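Local coordinates for NADH kinase POS5 (Saccharomyces cerevisiae, PDB 3AFO), which phosphorylates NADH and, with twofold less preference, NAD(+), using ATP, as a mitochondrial enzyme and key source of cellular NADPH, at residues V75-Q78 and P79-E83. Numbering follows the deposited sequence. Where two conformers were deposited one is given.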
ATOM      1  N   VAL A  75     -37.849 -20.285  23.505  1.00 25.72           N
ATOM      2  CA  VAL A  75     -36.890 -20.497  22.414  1.00 25.10           C
ATOM      3  C   VAL A  75     -37.547 -20.328  21.047  1.00 24.90           C
ATOM      4  O   VAL A  75     -38.527 -21.013  20.712  1.00 25.03           O
ATOM      5  CB  VAL A  75     -36.230 -21.905  22.503  1.00 24.89           C
ATOM      6  CG1 VAL A  75     -35.511 -22.275  21.198  1.00 25.38           C
ATOM      7  CG2 VAL A  75     -35.286 -22.000  23.691  1.00 24.82           C
ATOM      8  N   ILE A  76     -36.988 -19.419  20.254  1.00 24.50           N
ATOM      9  CA  ILE A  76     -37.427 -19.191  18.892  1.00 24.32           C
ATOM     10  C   ILE A  76     -36.316 -19.621  17.924  1.00 24.54           C
ATOM     11  O   ILE A  76     -35.152 -19.269  18.122  1.00 24.36           O
ATOM     12  CB  ILE A  76     -37.730 -17.698  18.642  1.00 24.22           C
ATOM     13  CG1 ILE A  76     -38.641 -17.123  19.743  1.00 25.87           C
ATOM     14  CG2 ILE A  76     -38.330 -17.519  17.269  1.00 23.62           C
ATOM     15  CD1 ILE A  76     -38.672 -15.562  19.807  1.00 26.29           C
ATOM     16  N   VAL A  77     -36.682 -20.377  16.889  1.00 24.79           N
ATOM     17  CA  VAL A  77     -35.749 -20.743  15.810  1.00 25.91           C
ATOM     18  C   VAL A  77     -36.496 -20.614  14.497  1.00 26.42           C
ATOM     19  O   VAL A  77     -37.719 -20.482  14.497  1.00 26.64           O
ATOM     20  CB  VAL A  77     -35.144 -22.188  15.961  1.00 25.56           C
ATOM     21  CG1 VAL A  77     -34.377 -22.328  17.247  1.00 25.69           C
ATOM     22  CG2 VAL A  77     -36.235 -23.272  15.871  1.00 25.97           C
ATOM     23  N   GLN A  78     -35.748 -20.651  13.393  0.50 26.73           N
ATOM     24  CA  GLN A  78     -36.297 -20.692  12.036  0.50 27.21           C
ATOM     25  C   GLN A  78     -37.182 -21.929  11.819  0.50 27.66           C
ATOM     26  O   GLN A  78     -36.957 -22.957  12.456  0.50 27.34           O
ATOM     27  CB  GLN A  78     -35.147 -20.704  11.019  0.50 27.27           C
ATOM     28  CG  GLN A  78     -34.368 -19.400  10.956  0.50 26.80           C
ATOM     29  CD  GLN A  78     -35.215 -18.277  10.420  0.50 27.26           C
ATOM     30  OE1 GLN A  78     -35.427 -18.162   9.214  0.50 27.17           O
ATOM     31  NE2 GLN A  78     -35.716 -17.446  11.315  0.50 27.36           N
ATOM     32  N   PRO A  79     -38.185 -21.829  10.921  1.00 28.05           N
ATOM     33  CA  PRO A  79     -39.081 -22.958  10.632  1.00 28.96           C
ATOM     34  C   PRO A  79     -38.385 -24.239  10.150  1.00 29.91           C
ATOM     35  O   PRO A  79     -38.708 -25.331  10.626  1.00 29.38           O
ATOM     36  CB  PRO A  79     -40.007 -22.405   9.540  1.00 29.21           C
ATOM     37  CG  PRO A  79     -40.007 -20.939   9.769  1.00 29.17           C
ATOM     38  CD  PRO A  79     -38.614 -20.610  10.204  1.00 28.17           C
ATOM     39  N   ASP A  80     -37.437 -24.106   9.227  1.00 30.89           N
ATOM     40  CA  ASP A  80     -36.731 -25.273   8.714  1.00 31.96           C
ATOM     41  C   ASP A  80     -35.804 -25.883   9.773  1.00 31.75           C
ATOM     42  O   ASP A  80     -35.626 -27.098   9.820  1.00 31.61           O
ATOM     43  CB  ASP A  80     -36.001 -24.969   7.391  1.00 32.74           C
ATOM     44  CG  ASP A  80     -35.032 -23.782   7.484  1.00 34.90           C
ATOM     45  OD1 ASP A  80     -35.054 -23.019   8.476  1.00 36.47           O
ATOM     46  OD2 ASP A  80     -34.243 -23.609   6.527  1.00 38.25           O
ATOM     47  N   VAL A  81     -35.249 -25.025  10.627  1.00 31.55           N
ATOM     48  CA  VAL A  81     -34.400 -25.438  11.737  1.00 31.45           C
ATOM     49  C   VAL A  81     -35.197 -26.204  12.801  1.00 31.82           C
ATOM     50  O   VAL A  81     -34.740 -27.245  13.284  1.00 31.29           O
ATOM     51  CB  VAL A  81     -33.662 -24.232  12.356  1.00 31.47           C
ATOM     52  CG1 VAL A  81     -33.112 -24.562  13.726  1.00 31.23           C
ATOM     53  CG2 VAL A  81     -32.534 -23.764  11.424  1.00 31.89           C
ATOM     54  N   ALA A  82     -36.379 -25.689  13.155  1.00 31.98           N
ATOM     55  CA  ALA A  82     -37.296 -26.373  14.079  1.00 32.75           C
ATOM     56  C   ALA A  82     -37.539 -27.821  13.647  1.00 33.23           C
ATOM     57  O   ALA A  82     -37.376 -28.753  14.444  1.00 32.97           O
ATOM     58  CB  ALA A  82     -38.622 -25.616  14.179  1.00 32.33           C
ATOM     59  N   GLU A  83     -37.903 -27.992  12.379  1.00 34.02           N
ATOM     60  CA  GLU A  83     -38.099 -29.312  11.785  1.00 35.39           C
ATOM     61  C   GLU A  83     -36.807 -30.126  11.773  1.00 35.37           C
ATOM     62  O   GLU A  83     -36.815 -31.318  12.091  1.00 35.47           O
ATOM     63  CB  GLU A  83     -38.646 -29.181  10.362  1.00 35.78           C
ATOM     64  CG  GLU A  83     -40.176 -29.162  10.258  1.00 38.65           C
ATOM     65  CD  GLU A  83     -40.665 -29.274   8.810  1.00 42.46           C
ATOM     66  OE1 GLU A  83     -40.120 -28.565   7.940  1.00 43.79           O
ATOM     67  OE2 GLU A  83     -41.586 -30.077   8.533  1.00 44.89           O
TER
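Val77 packs its CB and its CG2 methyl against the first turn of the helix that begins at Pro79, where strand 74-76 of the parallel sheet in the ATP-NAD kinase N-terminal domain runs almost directly into a helix with Gln78 as N-cap. Its CB meets Val81 CG1 at 3.8 Å, while CG2 meets Ala82, 3.7 Å from that residue's CB. The branch of Val77 that makes this second contact sits between its own backbone N and carbonyl carbon. In Val81, CG1 extends opposite the backbone N (chi1 163°) and faces Val77, leaving CG2 to approach Gln78 CB at 4.0 Å. Val81 also touches Met59 of helix 53-69.

The turn is closed through the backbone: Ala82 N donates to Gln78 O over 2.9 Å in a nearly straight bond (165°), the first i to i+4 link of the helix. Pro79, in the first position after the cap, has no N-H to offer, and its ring crosses the Gln78 side chain at a slant. Upstream, Val77 O accepts a hydrogen bond from Thr105 OG1, tying the junction to the neighbouring strand 101-105. Asp80 folds back over the helix start, its OD1 3.4 Å from Gln78 CB and accepting a weak, bent hydrogen bond (121°) from Val81 N at 2.9 Å.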